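Local coordinates for protein Two-component system sensor histidine kinase (Bacteroides thetaiotaomicron, PDB 3OTT) that probably acts as a membrane-bound sensor histidine kinase and transcription regulator, this piece being its extracellular beta-propeller and sandwich part, an apparent saccharide sensor, at residues G494-N499 and V505-A510. Residues are numbered along the deposited sequence; the frame is centred on the assembly and turned at random.
Sequences GIDKIN and VTKLFA
Ile-495 and Leu-508 form an antiparallel hydrogen-bonded pair through two backbone bonds: Ile-495 N reaches Leu-508 O over 3.1 Å, and Leu-508 N returns to Ile-495 O over 2.9 Å, almost straight at 176°. Lys-497 and Thr-506 make the next such pair, with Lys-497 N to Thr-506 O at 2.7 Å and Thr-506 N to Lys-497 O at 2.8 Å. The last two carbonyls each also receive a CA-H...O contact, Asp-496 CA lying 3.3 Å from Thr-506 O and Val-505 CA approaching Lys-497 O similarly.

The one ion pair between the strands, Asp-496 OD1 with Lys-507 NZ, lies on the face of these two residues, and it is long. Asp-496 OD1 lies 3.6 Å from Lys-507 CA and as near its CB. A lysine chain bent at chi3 and chi4 brings the amine round toward the aspartate; Ser-470 OG hydrogen-bonds to both partners, and Asn-492 OD1 and Lys-493 O hold the amine further.

Strands 495-499 and 504-508 are the third and fourth strands of a four-stranded antiparallel propeller blade, 504-508 being outermost, and are joined as a beta hairpin. Their short axes run at 152°, and backbone bonds from Asp-496 to Val-487 and from Ile-498 to Val-485 tie strand 495-499 to the strand on its other side.

Apolar contacts occupy both faces. Val-505 CG1, anti to its own backbone N (chi1 -169°), is aimed at Asp-496 CB, 4.2 Å away, with Ile-498 CG1 flanking it at 4.4 Å. On the reverse, Leu-508 CD1 meets CB and CE of Lys-497, whose aliphatic chain it crosses obliquely; Trp-486 touches both residues. Past the strand, Phe-509 presents its ring edge to Ile-495 CG1, close to the ring plane, and also packs on Met-539 and Ile-541 of strand 537-542 in the following sheet.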
ATOM      1  N   GLY B 494      37.100  -6.239 -26.369  1.00 22.16           N
ATOM      2  CA  GLY B 494      38.001  -5.271 -25.799  1.00 22.79           C
ATOM      3  C   GLY B 494      37.225  -4.058 -25.260  1.00 22.42           C
ATOM      4  O   GLY B 494      35.978  -4.095 -25.120  1.00 22.14           O
ATOM      5  N   ILE B 495      37.965  -2.999 -24.963  1.00 21.80           N
ATOM      6  CA  ILE B 495      37.407  -1.684 -24.572  1.00 21.60           C
ATOM      7  C   ILE B 495      38.163  -0.592 -25.338  1.00 21.56           C
ATOM      8  O   ILE B 495      39.309  -0.760 -25.745  1.00 21.83           O
ATOM      9  CB  ILE B 495      37.428  -1.431 -22.983  1.00 22.10           C
ATOM     10  CG1 ILE B 495      38.836  -1.510 -22.439  1.00 22.37           C
ATOM     11  CG2 ILE B 495      36.481  -2.426 -22.185  1.00 20.95           C
ATOM     12  CD1 ILE B 495      38.918  -1.157 -20.923  1.00 27.59           C
ATOM     13  N   ASP B 496      37.492   0.514 -25.589  1.00 21.88           N
ATOM     14  CA  ASP B 496      38.065   1.542 -26.421  1.00 22.93           C
ATOM     15  C   ASP B 496      38.677   2.565 -25.480  1.00 22.41           C
ATOM     16  O   ASP B 496      38.195   2.727 -24.349  1.00 22.41           O
ATOM     17  CB  ASP B 496      37.001   2.153 -27.365  1.00 23.02           C
ATOM     18  CG  ASP B 496      36.759   1.294 -28.660  1.00 29.02           C
ATOM     19  OD1 ASP B 496      37.449   0.280 -28.861  1.00 31.01           O
ATOM     20  OD2 ASP B 496      35.869   1.625 -29.498  1.00 35.56           O
ATOM     21  N   LYS B 497      39.750   3.206 -25.940  1.00 21.59           N
ATOM     22  CA  LYS B 497      40.452   4.238 -25.205  1.00 22.04           C
ATOM     23  C   LYS B 497      40.443   5.475 -26.084  1.00 21.86           C
ATOM     24  O   LYS B 497      40.941   5.434 -27.221  1.00 23.11           O
ATOM     25  CB  LYS B 497      41.887   3.834 -24.855  1.00 22.14           C
ATOM     26  CG  LYS B 497      42.693   4.994 -24.184  1.00 25.48           C
ATOM     27  CD  LYS B 497      44.157   4.692 -23.748  1.00 27.34           C
ATOM     28  CE  LYS B 497      45.105   4.517 -24.923  1.00 32.16           C
ATOM     29  NZ  LYS B 497      45.731   5.758 -25.305  1.00 34.61           N
ATOM     30  N   ILE B 498      39.823   6.541 -25.577  1.00 19.39           N
ATOM     31  CA  ILE B 498      39.839   7.827 -26.238  1.00 18.82           C
ATOM     32  C   ILE B 498      40.841   8.829 -25.602  1.00 18.80           C
ATOM     33  O   ILE B 498      40.875   9.042 -24.378  1.00 18.40           O
ATOM     34  CB  ILE B 498      38.462   8.493 -26.198  1.00 18.73           C
ATOM     35  CG1 ILE B 498      37.428   7.607 -26.832  1.00 15.29           C
ATOM     36  CG2 ILE B 498      38.502   9.865 -26.938  1.00 17.22           C
ATOM     37  CD1 ILE B 498      36.076   8.131 -26.671  1.00 18.10           C
ATOM     38  N   ASN B 499      41.656   9.427 -26.438  1.00 19.43           N
ATOM     39  CA  ASN B 499      42.482  10.538 -26.013  1.00 20.67           C
ATOM     40  C   ASN B 499      41.728  11.770 -26.497  1.00 21.24           C
ATOM     41  O   ASN B 499      41.719  12.063 -27.673  1.00 22.75           O
ATOM     42  CB  ASN B 499      43.888  10.431 -26.575  1.00 20.86           C
ATOM     43  CG  ASN B 499      44.756  11.625 -26.227  1.00 22.53           C
ATOM     44  OD1 ASN B 499      44.267  12.753 -26.125  1.00 19.77           O
ATOM     45  ND2 ASN B 499      46.073  11.381 -26.070  1.00 17.27           N
ATOM     46  N   VAL B 505      41.298   7.232 -31.027  1.00 24.31           N
ATOM     47  CA  VAL B 505      40.606   6.100 -30.419  1.00 22.40           C
ATOM     48  C   VAL B 505      41.376   4.804 -30.626  1.00 23.76           C
ATOM     49  O   VAL B 505      41.633   4.402 -31.761  1.00 23.84           O
ATOM     50  CB  VAL B 505      39.202   5.914 -31.014  1.00 21.34           C
ATOM     51  CG1 VAL B 505      38.390   4.908 -30.169  1.00 15.93           C
ATOM     52  CG2 VAL B 505      38.470   7.292 -31.099  1.00 21.92           C
ATOM     53  N   THR B 506      41.707   4.119 -29.534  1.00 23.67           N
ATOM     54  CA  THR B 506      42.412   2.859 -29.656  1.00 25.18           C
ATOM     55  C   THR B 506      41.588   1.697 -29.014  1.00 24.08           C
ATOM     56  O   THR B 506      41.006   1.876 -27.947  1.00 23.58           O
ATOM     57  CB  THR B 506      43.771   2.935 -28.970  1.00 26.33           C
ATOM     58  OG1 THR B 506      44.427   4.153 -29.337  1.00 30.86           O
ATOM     59  CG2 THR B 506      44.656   1.741 -29.426  1.00 27.18           C
ATOM     60  N   LYS B 507      41.584   0.528 -29.645  1.00 22.32           N
ATOM     61  CA  LYS B 507      40.888  -0.636 -29.119  1.00 21.52           C
ATOM     62  C   LYS B 507      41.880  -1.469 -28.388  1.00 20.92           C
ATOM     63  O   LYS B 507      42.791  -1.941 -29.027  1.00 22.00           O
ATOM     64  CB  LYS B 507      40.298  -1.490 -30.251  1.00 21.33           C
ATOM     65  CG  LYS B 507      39.668  -2.808 -29.765  1.00 21.90           C
ATOM     66  CD  LYS B 507      39.150  -3.675 -30.947  1.00 29.60           C
ATOM     67  CE  LYS B 507      37.817  -3.198 -31.488  1.00 28.59           C
ATOM     68  NZ  LYS B 507      36.798  -3.238 -30.413  1.00 30.06           N
ATOM     69  N   LEU B 508      41.695  -1.692 -27.077  1.00 19.74           N
ATOM     70  CA  LEU B 508      42.660  -2.462 -26.290  1.00 19.15           C
ATOM     71  C   LEU B 508      42.095  -3.743 -25.610  1.00 18.66           C
ATOM     72  O   LEU B 508      40.918  -3.834 -25.362  1.00 15.87           O
ATOM     73  CB  LEU B 508      43.300  -1.569 -25.233  1.00 20.07           C
ATOM     74  CG  LEU B 508      44.271  -0.470 -25.721  1.00 22.37           C
ATOM     75  CD1 LEU B 508      44.369   0.523 -24.587  1.00 18.76           C
ATOM     76  CD2 LEU B 508      45.647  -1.025 -26.141  1.00 22.47           C
ATOM     77  N   PHE B 509      42.963  -4.732 -25.359  1.00 18.85           N
ATOM     78  CA  PHE B 509      42.599  -5.984 -24.681  1.00 19.57           C
ATOM     79  C   PHE B 509      41.573  -6.826 -25.444  1.00 19.98           C
ATOM     80  O   PHE B 509      40.855  -7.619 -24.842  1.00 20.76           O
ATOM     81  CB  PHE B 509      42.193  -5.694 -23.196  1.00 19.81           C
ATOM     82  CG  PHE B 509      43.159  -4.729 -22.501  1.00 23.11           C
ATOM     83  CD1 PHE B 509      44.490  -5.077 -22.313  1.00 23.41           C
ATOM     84  CD2 PHE B 509      42.757  -3.425 -22.144  1.00 24.45           C
ATOM     85  CE1 PHE B 509      45.396  -4.167 -21.700  1.00 27.17           C
ATOM     86  CE2 PHE B 509      43.638  -2.533 -21.523  1.00 24.05           C
ATOM     87  CZ  PHE B 509      44.957  -2.892 -21.324  1.00 28.16           C
ATOM     88  N   ALA B 510      41.491  -6.643 -26.763  1.00 19.47           N
ATOM     89  CA  ALA B 510      40.586  -7.438 -27.582  1.00 21.34           C
ATOM     90  C   ALA B 510      41.099  -8.876 -27.736  1.00 22.58           C
ATOM     91  O   ALA B 510      40.357  -9.760 -28.144  1.00 24.31           O
ATOM     92  CB  ALA B 510      40.353  -6.771 -29.005  1.00 19.00           C
TER